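Local coordinates for protein 5-cytosine DNA methyltransferase (Entamoeba histolytica, PDB 3QV2) that probably transfers methyl groups from S-adenosylmethionine to carbon 5 of cytosine in DNA or tRNA, as expected of a Dnmt2-type methyltransferase, at residues G22-Y27 against K49-N54. Sequence-based numbering, arbitrary orientation.
Sequences GLRSSY and KIYSKN. With SAH (S-adenosyl-L-homocysteine), chain B.
Arg24 and Tyr51 carry this contact alone, joining the first two helices of the Rossmann-like class I methyltransferase fold, 22-29 and 45-55, which follow strands 11-16 and 36-41. Between 22-27 and 49-54 the backbones stay apart and these two long side chains bridge the distance; at the end of helix 45-55, Phe55 packs on Arg24 and Ser25. Arg24 reaches the tyrosine on a chain extended from CG to NE, with CG trans to N (chi1 177°), and the two side chains cross at about a right angle. NH1 donates to Tyr51 OH at 3.1 Å, a nearly straight bond (166° at the hydrogen) with the oxygen lying in the guanidinium plane. The phenol ring is turned 65° from that plane, so the groups meet through the hydroxyl and do not stack. Arg24 CD also lies against the same oxygen, 3.3 Å from Tyr51 OH.

Both polar ends have further partners, which probably hold them in place: salt bridges join Arg24 NE to Glu28 and NH2 to Glu57, while Tyr51 OH is hydrogen-bonded to Glu15 on strand 11-16, whose other carboxylate oxygen takes the backbone N-H of Arg24. Glu28 and Glu57 probably balance the arginine's buried positive charge. Phe38 of strand 36-41 touches both side chains.

The cofactor site is close by. At the start of helix 22-29, Gly22 N makes a weak, bent bond to the S-adenosyl-L-homocysteine carboxylate, 2.9 Å from OXT. Gly22 O accepts from Ser26, one turn later: from N and, on the opposite face of its carbonyl plane, from OG at 2.8 Å.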
ATOM      1  N   GLY A  22      -5.369  -3.489   2.292  1.00 14.41           N
ATOM      2  CA  GLY A  22      -4.676  -3.574   1.020  1.00  9.89           C
ATOM      3  C   GLY A  22      -4.032  -4.929   0.796  1.00 13.50           C
ATOM      4  O   GLY A  22      -4.103  -5.489  -0.298  1.00 15.55           O
ATOM      5  N   LEU A  23      -3.398  -5.459   1.838  1.00 13.99           N
ATOM      6  CA  LEU A  23      -2.730  -6.753   1.746  1.00 13.58           C
ATOM      7  C   LEU A  23      -3.734  -7.879   1.528  1.00 15.64           C
ATOM      8  O   LEU A  23      -3.493  -8.795   0.742  1.00 17.21           O
ATOM      9  CB  LEU A  23      -1.899  -7.022   3.000  1.00 14.60           C
ATOM     10  CG  LEU A  23      -0.837  -5.970   3.320  1.00 22.97           C
ATOM     11  CD1 LEU A  23      -0.105  -6.323   4.602  1.00 24.81           C
ATOM     12  CD2 LEU A  23       0.135  -5.830   2.164  1.00 23.61           C
ATOM     13  N   ARG A  24      -4.860  -7.807   2.230  1.00 16.67           N
ATOM     14  CA  ARG A  24      -5.932  -8.778   2.050  1.00 17.39           C
ATOM     15  C   ARG A  24      -6.489  -8.702   0.633  1.00 18.71           C
ATOM     16  O   ARG A  24      -6.624  -9.720  -0.049  1.00 22.46           O
ATOM     17  CB  ARG A  24      -7.045  -8.538   3.072  1.00 17.84           C
ATOM     18  CG  ARG A  24      -8.242  -9.461   2.921  1.00 16.51           C
ATOM     19  CD  ARG A  24      -9.163  -9.375   4.128  1.00 18.33           C
ATOM     20  NE  ARG A  24     -10.334 -10.237   3.983  1.00 18.57           N
ATOM     21  CZ  ARG A  24     -11.162 -10.545   4.976  1.00 16.79           C
ATOM     22  NH1 ARG A  24     -10.948 -10.071   6.195  1.00 15.95           N
ATOM     23  NH2 ARG A  24     -12.202 -11.336   4.751  1.00 18.60           N
ATOM     24  N   SER A  25      -6.806  -7.487   0.193  1.00 19.36           N
ATOM     25  CA  SER A  25      -7.331  -7.260  -1.147  1.00 21.13           C
ATOM     26  C   SER A  25      -6.410  -7.849  -2.208  1.00 22.31           C
ATOM     27  O   SER A  25      -6.866  -8.497  -3.150  1.00 27.42           O
ATOM     28  CB  SER A  25      -7.516  -5.763  -1.399  1.00 23.59           C
ATOM     29  OG  SER A  25      -8.434  -5.201  -0.480  1.00 23.01           O
ATOM     30  N   SER A  26      -5.111  -7.615  -2.050  1.00 20.42           N
ATOM     31  CA  SER A  26      -4.121  -8.127  -2.988  1.00 17.91           C
ATOM     32  C   SER A  26      -4.199  -9.645  -3.114  1.00 18.77           C
ATOM     33  O   SER A  26      -4.187 -10.185  -4.220  1.00 21.06           O
ATOM     34  CB  SER A  26      -2.715  -7.710  -2.555  1.00 11.84           C
ATOM     35  OG  SER A  26      -2.593  -6.300  -2.524  1.00 10.31           O
ATOM     36  N   TYR A  27      -4.272 -10.325  -1.975  1.00 19.39           N
ATOM     37  CA  TYR A  27      -4.369 -11.780  -1.960  1.00 17.57           C
ATOM     38  C   TYR A  27      -5.652 -12.251  -2.632  1.00 18.59           C
ATOM     39  O   TYR A  27      -5.638 -13.187  -3.430  1.00 19.36           O
ATOM     40  CB  TYR A  27      -4.310 -12.313  -0.526  1.00 14.76           C
ATOM     41  CG  TYR A  27      -4.384 -13.823  -0.438  1.00 17.21           C
ATOM     42  CD1 TYR A  27      -3.231 -14.596  -0.465  1.00 15.68           C
ATOM     43  CD2 TYR A  27      -5.607 -14.475  -0.333  1.00 17.99           C
ATOM     44  CE1 TYR A  27      -3.293 -15.977  -0.388  1.00 16.71           C
ATOM     45  CE2 TYR A  27      -5.679 -15.854  -0.257  1.00 19.10           C
ATOM     46  CZ  TYR A  27      -4.519 -16.599  -0.284  1.00 19.42           C
ATOM     47  OH  TYR A  27      -4.581 -17.971  -0.208  1.00 21.06           O
ATOM     48  N   LYS A  49     -12.581   1.281  10.622  1.00 30.02           N
ATOM     49  CA  LYS A  49     -13.969   1.457  10.208  1.00 31.30           C
ATOM     50  C   LYS A  49     -14.161   1.119   8.734  1.00 30.04           C
ATOM     51  O   LYS A  49     -15.161   0.512   8.354  1.00 32.27           O
ATOM     52  CB  LYS A  49     -14.455   2.877  10.509  1.00 34.34           C
ATOM     53  CG  LYS A  49     -15.203   2.996  11.829  1.00 40.15           C
ATOM     54  CD  LYS A  49     -14.733   4.192  12.643  1.00 45.67           C
ATOM     55  CE  LYS A  49     -14.970   5.500  11.909  1.00 49.79           C
ATOM     56  NZ  LYS A  49     -14.556   6.670  12.732  1.00 52.59           N
ATOM     57  N   ILE A  50     -13.196   1.512   7.908  1.00 26.04           N
ATOM     58  CA  ILE A  50     -13.231   1.179   6.491  1.00 21.81           C
ATOM     59  C   ILE A  50     -13.049  -0.323   6.294  1.00 22.33           C
ATOM     60  O   ILE A  50     -13.773  -0.951   5.520  1.00 23.47           O
ATOM     61  CB  ILE A  50     -12.144   1.935   5.706  1.00 19.48           C
ATOM     62  CG1 ILE A  50     -12.383   3.446   5.783  1.00 20.79           C
ATOM     63  CG2 ILE A  50     -12.109   1.459   4.261  1.00 18.39           C
ATOM     64  CD1 ILE A  50     -11.382   4.261   4.998  1.00 22.01           C
ATOM     65  N   TYR A  51     -12.084  -0.895   7.008  1.00 19.64           N
ATOM     66  CA  TYR A  51     -11.819  -2.326   6.929  1.00 17.41           C
ATOM     67  C   TYR A  51     -13.066  -3.126   7.290  1.00 16.87           C
ATOM     68  O   TYR A  51     -13.504  -3.986   6.530  1.00 17.98           O
ATOM     69  CB  TYR A  51     -10.664  -2.708   7.857  1.00 16.66           C
ATOM     70  CG  TYR A  51     -10.168  -4.123   7.664  1.00 15.88           C
ATOM     71  CD1 TYR A  51      -9.011  -4.381   6.938  1.00 11.87           C
ATOM     72  CD2 TYR A  51     -10.859  -5.202   8.199  1.00 17.21           C
ATOM     73  CE1 TYR A  51      -8.555  -5.672   6.755  1.00 13.35           C
ATOM     74  CE2 TYR A  51     -10.411  -6.496   8.021  1.00 16.50           C
ATOM     75  CZ  TYR A  51      -9.258  -6.725   7.299  1.00 15.77           C
ATOM     76  OH  TYR A  51      -8.801  -8.009   7.113  1.00 12.44           O
ATOM     77  N   SER A  52     -13.630  -2.831   8.457  1.00 20.15           N
ATOM     78  CA  SER A  52     -14.812  -3.534   8.944  1.00 26.75           C
ATOM     79  C   SER A  52     -16.005  -3.348   8.009  1.00 31.38           C
ATOM     80  O   SER A  52     -16.779  -4.277   7.788  1.00 33.88           O
ATOM     81  CB  SER A  52     -15.166  -3.071  10.358  1.00 29.82           C
ATOM     82  OG  SER A  52     -14.152  -3.432  11.282  1.00 30.83           O
ATOM     83  N   LYS A  53     -16.147  -2.145   7.462  1.00 31.02           N
ATOM     84  CA  LYS A  53     -17.229  -1.855   6.525  1.00 31.22           C
ATOM     85  C   LYS A  53     -17.173  -2.760   5.298  1.00 27.03           C
ATOM     86  O   LYS A  53     -18.199  -3.253   4.832  1.00 26.67           O
ATOM     87  CB  LYS A  53     -17.187  -0.388   6.090  1.00 33.50           C
ATOM     88  CG  LYS A  53     -18.055  -0.067   4.878  1.00 39.01           C
ATOM     89  CD  LYS A  53     -19.537  -0.228   5.175  1.00 44.83           C
ATOM     90  CE  LYS A  53     -20.381   0.135   3.961  1.00 49.19           C
ATOM     91  NZ  LYS A  53     -21.841   0.087   4.253  1.00 52.01           N
ATOM     92  N   ASN A  54     -15.967  -2.977   4.782  1.00 27.41           N
ATOM     93  CA  ASN A  54     -15.785  -3.764   3.565  1.00 27.49           C
ATOM     94  C   ASN A  54     -15.649  -5.269   3.801  1.00 26.45           C
ATOM     95  O   ASN A  54     -16.097  -6.072   2.984  1.00 26.18           O
ATOM     96  CB  ASN A  54     -14.582  -3.247   2.772  1.00 25.72           C
ATOM     97  CG  ASN A  54     -14.824  -1.874   2.175  1.00 26.80           C
ATOM     98  OD1 ASN A  54     -15.392  -1.749   1.091  1.00 24.99           O
ATOM     99  ND2 ASN A  54     -14.394  -0.835   2.881  1.00 25.80           N
TER
HETATM  100  N   SAH B 323      -1.212  -1.491   4.155  1.00 22.58           N
HETATM  101  CA  SAH B 323      -2.374  -0.927   4.814  1.00 21.57           C
HETATM  102  CB  SAH B 323      -1.997   0.310   5.619  1.00 21.80           C
HETATM  103  CG  SAH B 323      -0.596   0.422   6.170  1.00 22.36           C
HETATM  104  SD  SAH B 323      -0.168   1.944   7.039  1.00 19.15           S
HETATM  105  C   SAH B 323      -3.428  -0.612   3.783  1.00 18.21           C
HETATM  106  O   SAH B 323      -4.262   0.312   4.000  1.00 21.03           O
HETATM  107  OXT SAH B 323      -3.478  -1.282   2.695  1.00 15.75           O
HETATM  108  C5' SAH B 323       0.433   1.541   8.665  1.00 23.78           C
HETATM  109  C4' SAH B 323      -0.559   1.214   9.719  1.00 24.41           C
HETATM  110  O4' SAH B 323       0.114   0.685  10.808  1.00 25.37           O
HETATM  111  C3' SAH B 323      -1.222   2.439  10.170  1.00 22.59           C
HETATM  112  O3' SAH B 323      -2.556   2.416   9.792  1.00 21.39           O
HETATM  113  C2' SAH B 323      -1.115   2.479  11.605  1.00 23.85           C
HETATM  114  O2' SAH B 323      -2.359   2.712  12.167  1.00 21.90           O
HETATM  115  C1' SAH B 323      -0.621   1.151  11.982  1.00 20.20           C
HETATM  116  N9  SAH B 323       0.140   1.194  13.198  1.00 20.62           N
HETATM  117  C8  SAH B 323       1.134   2.011  13.572  1.00 21.61           C
HETATM  118  N7  SAH B 323       1.515   1.637  14.804  1.00 21.16           N
HETATM  119  C5  SAH B 323       0.751   0.588  15.195  1.00 21.66           C
HETATM  120  C6  SAH B 323       0.707  -0.187  16.356  1.00 19.99           C
HETATM  121  N6  SAH B 323       1.606   0.076  17.452  1.00 17.83           N
HETATM  122  N1  SAH B 323      -0.197  -1.181  16.424  1.00 19.09           N
HETATM  123  C2  SAH B 323      -1.042  -1.443  15.418  1.00 17.43           C
HETATM  124  N3  SAH B 323      -1.016  -0.714  14.297  1.00 20.42           N
HETATM  125  C4  SAH B 323      -0.139   0.297  14.162  1.00 22.06           C